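Local coordinates for protein acyl-CoA thioesterase II TesB2 (Mycobacterium marinum, PDB 3U0A) that probably hydrolyses fatty acyl-CoA thioesters to free fatty acids and coenzyme A, as other thioesterases of the C/M/P family do, at residues Met196-Thr208 with Gln241-Gly255. Sequence-based numbering, arbitrary orientation.
Sequences MSDLTLLGSAQVT and QSSPSAGGGRALTHG
Gln241 and Leu201 meet where the chain running from helix 186-200 into the 3-10 segment 202-205 packs against one face of the hairpin of strands 237-247 and 250-259, the helix-on-sheet packing of the hotdog fold. The Gln241 chain, extended beyond CG, runs past the leucine side chain in the opposite direction: Leu201 CD1 lies 3.6 Å from Gln241 CG, while the amide end comes over the backbone, with Gln241 NE2 3.5 Å from Leu201 CA. Gln241 OE1 is hydrogen-bonded to Gln172 NE2 on the adjacent strand 171-178, which helps to fix the amide's rotation. At Ser243 the CB turns to the 3-10 segment, and OG, anti to the backbone N (chi1 -176°), rests 3.4 Å from Ala205 CA. That hydroxyl donates to Leu252 O across the hairpin and is also hydrogen-bonded to His119 NE2 of the second subunit, a strand of which pairs with Ser245 and Ala246, so the sheet continues through the interface. A type I' turn from Gly247 to Arg250 closes the hairpin. On the returning strand Ala251 CB meets Ala205 CB at 3.5 Å, the two methyls touching where the 3-10 segment lies against the strand. Thr253 is the centre of the buried patch. Its OG1, hydrogen-bonded to Gln270 O on strand 264-275, is also in van der Waals contact with two leucines, 3.3 Å from Leu201 CG and 3.5 Å from Leu202 CD2. No hydrogen bond crosses between the segments; many of their contacts set a hydroxyl or amide against carbon. Thr253 CG2 touches Ser204 OG at 3.4 Å, and this serine hydroxyl is turned back to Leu201 O, its bond nearly in line with the carbonyl (C=O...OG 161°), an acceptor it shares with Ser204 N.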
loop_
_atom_site.group_PDB
_atom_site.type_symbol
_atom_site.label_atom_id
_atom_site.label_comp_id
_atom_site.label_asym_id
_atom_site.label_seq_id
_atom_site.Cartn_x
_atom_site.Cartn_y
_atom_site.Cartn_z
ATOM N N MET A 196 -9.718 13.265 -2.919
ATOM C CA MET A 196 -9.752 13.285 -4.396
ATOM C C MET A 196 -9.194 12.020 -5.018
ATOM O O MET A 196 -9.705 11.575 -6.042
ATOM C CB MET A 196 -9.055 14.498 -4.967
ATOM C CG MET A 196 -9.870 15.765 -4.796
ATOM S SD MET A 196 -11.229 15.876 -5.962
ATOM C CE MET A 196 -10.362 16.113 -7.520
ATOM N N SER A 197 -8.163 11.426 -4.392
ATOM C CA SER A 197 -7.631 10.132 -4.862
ATOM C C SER A 197 -8.691 9.030 -4.696
ATOM O O SER A 197 -8.984 8.289 -5.618
ATOM C CB SER A 197 -6.331 9.737 -4.144
ATOM O OG SER A 197 -5.978 8.376 -4.378
ATOM N N ASP A 198 -9.303 8.966 -3.537
ATOM C CA ASP A 198 -10.401 8.033 -3.377
ATOM C C ASP A 198 -11.536 8.199 -4.414
ATOM O O ASP A 198 -12.245 7.234 -4.668
ATOM C CB ASP A 198 -10.945 8.069 -1.933
ATOM C CG ASP A 198 -10.049 7.308 -0.954
ATOM O OD1 ASP A 198 -9.213 6.502 -1.423
ATOM O OD2 ASP A 198 -10.169 7.529 0.269
ATOM N N LEU A 199 -11.697 9.401 -4.996
ATOM C CA LEU A 199 -12.720 9.642 -6.040
ATOM C C LEU A 199 -12.221 9.341 -7.421
ATOM O O LEU A 199 -13.024 9.071 -8.287
ATOM C CB LEU A 199 -13.228 11.086 -6.070
ATOM C CG LEU A 199 -13.870 11.619 -4.799
ATOM C CD1 LEU A 199 -14.593 12.943 -5.032
ATOM C CD2 LEU A 199 -14.816 10.602 -4.171
ATOM N N THR A 200 -10.906 9.397 -7.643
ATOM C CA THR A 200 -10.368 9.428 -9.025
ATOM C C THR A 200 -9.413 8.341 -9.442
ATOM O O THR A 200 -9.344 8.073 -10.605
ATOM C CB THR A 200 -9.652 10.748 -9.315
ATOM O OG1 THR A 200 -8.478 10.837 -8.496
ATOM C CG2 THR A 200 -10.580 11.895 -9.034
ATOM N N LEU A 201 -8.659 7.735 -8.545
ATOM C CA LEU A 201 -7.644 6.758 -8.990
ATOM C C LEU A 201 -8.185 5.512 -9.660
ATOM O O LEU A 201 -7.681 5.147 -10.676
ATOM C CB LEU A 201 -6.711 6.331 -7.868
ATOM C CG LEU A 201 -5.522 5.448 -8.240
ATOM C CD1 LEU A 201 -4.603 6.101 -9.259
ATOM C CD2 LEU A 201 -4.752 5.157 -6.963
ATOM N N LEU A 202 -9.206 4.882 -9.115
ATOM C CA LEU A 202 -9.654 3.590 -9.623
ATOM C C LEU A 202 -10.197 3.669 -11.057
ATOM O O LEU A 202 -10.255 2.646 -11.771
ATOM C CB LEU A 202 -10.680 2.934 -8.676
ATOM C CG LEU A 202 -10.066 2.120 -7.517
ATOM C CD1 LEU A 202 -11.130 1.646 -6.508
ATOM C CD2 LEU A 202 -9.259 0.942 -8.057
ATOM N N GLY A 203 -10.583 4.882 -11.471
ATOM C CA GLY A 203 -10.916 5.179 -12.881
ATOM C C GLY A 203 -9.814 4.756 -13.859
ATOM O O GLY A 203 -10.093 4.357 -14.980
ATOM N N SER A 204 -8.558 4.821 -13.432
ATOM C CA SER A 204 -7.425 4.479 -14.311
ATOM C C SER A 204 -7.433 2.999 -14.762
ATOM O O SER A 204 -6.842 2.663 -15.810
ATOM C CB SER A 204 -6.078 4.819 -13.651
ATOM O OG SER A 204 -5.798 3.979 -12.538
ATOM N N ALA A 205 -8.091 2.142 -13.974
ATOM C CA ALA A 205 -8.296 0.754 -14.338
ATOM C C ALA A 205 -9.189 0.620 -15.588
ATOM O O ALA A 205 -9.037 -0.363 -16.314
ATOM C CB ALA A 205 -8.878 -0.043 -13.173
ATOM N N GLN A 206 -10.070 1.607 -15.853
ATOM C CA GLN A 206 -11.068 1.455 -16.920
ATOM C C GLN A 206 -10.660 2.037 -18.263
ATOM O O GLN A 206 -11.451 2.017 -19.202
ATOM C CB GLN A 206 -12.443 2.019 -16.513
ATOM C CG GLN A 206 -13.001 1.503 -15.184
ATOM C CD GLN A 206 -13.092 -0.009 -15.136
ATOM O OE1 GLN A 206 -13.421 -0.675 -16.144
ATOM N NE2 GLN A 206 -12.799 -0.571 -13.962
ATOM N N VAL A 207 -9.426 2.516 -18.364
ATOM C CA VAL A 207 -9.042 3.341 -19.510
ATOM C C VAL A 207 -9.179 2.564 -20.812
ATOM O O VAL A 207 -9.708 3.094 -21.808
ATOM C CB VAL A 207 -7.614 3.872 -19.335
ATOM C CG1 VAL A 207 -7.053 4.406 -20.638
ATOM C CG2 VAL A 207 -7.610 4.977 -18.296
ATOM N N THR A 208 -8.727 1.307 -20.779
ATOM C CA THR A 208 -8.772 0.409 -21.937
ATOM C C THR A 208 -9.996 -0.543 -21.959
ATOM O O THR A 208 -9.981 -1.542 -22.660
ATOM C CB THR A 208 -7.500 -0.488 -21.992
ATOM O OG1 THR A 208 -7.524 -1.448 -20.912
ATOM C CG2 THR A 208 -6.217 0.360 -21.952
ATOM N N GLN A 241 -1.109 8.516 -12.819
ATOM C CA GLN A 241 -1.792 7.270 -12.435
ATOM C C GLN A 241 -1.530 6.158 -13.421
ATOM O O GLN A 241 -1.142 6.401 -14.571
ATOM C CB GLN A 241 -3.315 7.438 -12.368
ATOM C CG GLN A 241 -3.810 8.656 -11.640
ATOM C CD GLN A 241 -5.328 8.813 -11.733
ATOM O OE1 GLN A 241 -5.923 8.533 -12.766
ATOM N NE2 GLN A 241 -5.950 9.275 -10.654
ATOM N N SER A 242 -1.748 4.934 -12.946
ATOM C CA SER A 242 -1.678 3.757 -13.786
ATOM C C SER A 242 -2.409 2.582 -13.156
ATOM O O SER A 242 -2.606 2.531 -11.950
ATOM C CB SER A 242 -0.221 3.374 -14.085
ATOM O OG SER A 242 0.221 2.244 -13.335
ATOM N N SER A 243 -2.805 1.638 -13.991
ATOM C CA SER A 243 -3.386 0.400 -13.547
ATOM C C SER A 243 -2.504 -0.704 -14.074
ATOM O O SER A 243 -2.653 -1.122 -15.203
ATOM C CB SER A 243 -4.804 0.245 -14.074
ATOM O OG SER A 243 -5.402 -0.935 -13.563
ATOM N N PRO A 244 -1.557 -1.176 -13.248
ATOM C CA PRO A 244 -0.618 -2.144 -13.782
ATOM C C PRO A 244 -1.254 -3.497 -14.055
ATOM O O PRO A 244 -0.673 -4.304 -14.763
ATOM C CB PRO A 244 0.448 -2.231 -12.700
ATOM C CG PRO A 244 -0.217 -1.803 -11.462
ATOM C CD PRO A 244 -1.246 -0.808 -11.854
ATOM N N SER A 245 -2.439 -3.761 -13.533
ATOM C CA SER A 245 -3.010 -5.104 -13.662
ATOM C C SER A 245 -4.476 -5.106 -13.328
ATOM O O SER A 245 -4.911 -4.347 -12.512
ATOM C CB SER A 245 -2.254 -6.078 -12.741
ATOM O OG SER A 245 -2.593 -7.411 -12.981
ATOM N N ALA A 246 -5.238 -5.951 -13.994
ATOM C CA ALA A 246 -6.566 -6.296 -13.524
ATOM C C ALA A 246 -6.844 -7.750 -13.879
ATOM O O ALA A 246 -6.316 -8.245 -14.855
ATOM C CB ALA A 246 -7.599 -5.385 -14.140
ATOM N N GLY A 247 -7.719 -8.394 -13.103
ATOM C CA GLY A 247 -8.033 -9.821 -13.225
ATOM C C GLY A 247 -8.806 -10.314 -12.010
ATOM O O GLY A 247 -8.805 -9.681 -10.942
ATOM N N GLY A 248 -9.499 -11.441 -12.187
ATOM C CA GLY A 248 -10.202 -12.139 -11.098
ATOM C C GLY A 248 -11.300 -11.300 -10.453
ATOM O O GLY A 248 -11.707 -11.574 -9.314
ATOM N N GLY A 249 -11.762 -10.280 -11.182
ATOM C CA GLY A 249 -12.774 -9.374 -10.688
ATOM C C GLY A 249 -12.199 -8.172 -9.968
ATOM O O GLY A 249 -12.918 -7.432 -9.293
ATOM N N ARG A 250 -10.896 -7.968 -10.106
ATOM C CA ARG A 250 -10.226 -6.913 -9.366
ATOM C C ARG A 250 -9.387 -6.132 -10.335
ATOM O O ARG A 250 -9.163 -6.574 -11.451
ATOM C CB ARG A 250 -9.345 -7.480 -8.205
ATOM C CG ARG A 250 -10.085 -8.394 -7.260
ATOM C CD ARG A 250 -9.318 -8.722 -5.967
ATOM N NE ARG A 250 -7.953 -9.161 -6.190
ATOM C CZ ARG A 250 -7.588 -10.298 -6.758
ATOM N NH1 ARG A 250 -8.468 -11.167 -7.193
ATOM N NH2 ARG A 250 -6.318 -10.536 -6.920
ATOM N N ALA A 251 -8.936 -4.969 -9.884
ATOM C CA ALA A 251 -8.028 -4.137 -10.632
ATOM C C ALA A 251 -7.161 -3.453 -9.611
ATOM O O ALA A 251 -7.645 -3.001 -8.600
ATOM C CB ALA A 251 -8.781 -3.115 -11.470
ATOM N N LEU A 252 -5.873 -3.376 -9.875
ATOM C CA LEU A 252 -4.985 -2.647 -9.044
ATOM C C LEU A 252 -4.639 -1.374 -9.750
ATOM O O LEU A 252 -4.458 -1.355 -10.968
ATOM C CB LEU A 252 -3.725 -3.444 -8.803
ATOM C CG LEU A 252 -2.793 -2.906 -7.732
ATOM C CD1 LEU A 252 -3.527 -2.851 -6.390
ATOM C CD2 LEU A 252 -1.547 -3.772 -7.687
ATOM N N THR A 253 -4.556 -0.304 -8.967
ATOM C CA THR A 253 -4.143 0.996 -9.459
ATOM C C THR A 253 -3.125 1.642 -8.507
ATOM O O THR A 253 -2.888 1.206 -7.381
ATOM C CB THR A 253 -5.371 1.900 -9.720
ATOM O OG1 THR A 253 -6.037 2.227 -8.489
ATOM C CG2 THR A 253 -6.351 1.195 -10.683
ATOM N N HIS A 254 -2.500 2.686 -9.015
ATOM C CA HIS A 254 -1.277 3.219 -8.438
ATOM C C HIS A 254 -1.052 4.604 -8.928
ATOM O O HIS A 254 -1.196 4.862 -10.144
ATOM C CB HIS A 254 -0.095 2.375 -8.881
ATOM C CG HIS A 254 1.232 2.974 -8.515
ATOM N ND1 HIS A 254 1.708 2.949 -7.267
ATOM C CD2 HIS A 254 2.170 3.678 -9.286
ATOM C CE1 HIS A 254 2.904 3.577 -7.230
ATOM N NE2 HIS A 254 3.180 4.025 -8.466
ATOM N N GLY A 255 -0.646 5.506 -8.039
ATOM C CA GLY A 255 -0.251 6.805 -8.515
ATOM C C GLY A 255 0.674 7.610 -7.653
ATOM O O GLY A 255 0.862 7.289 -6.489
#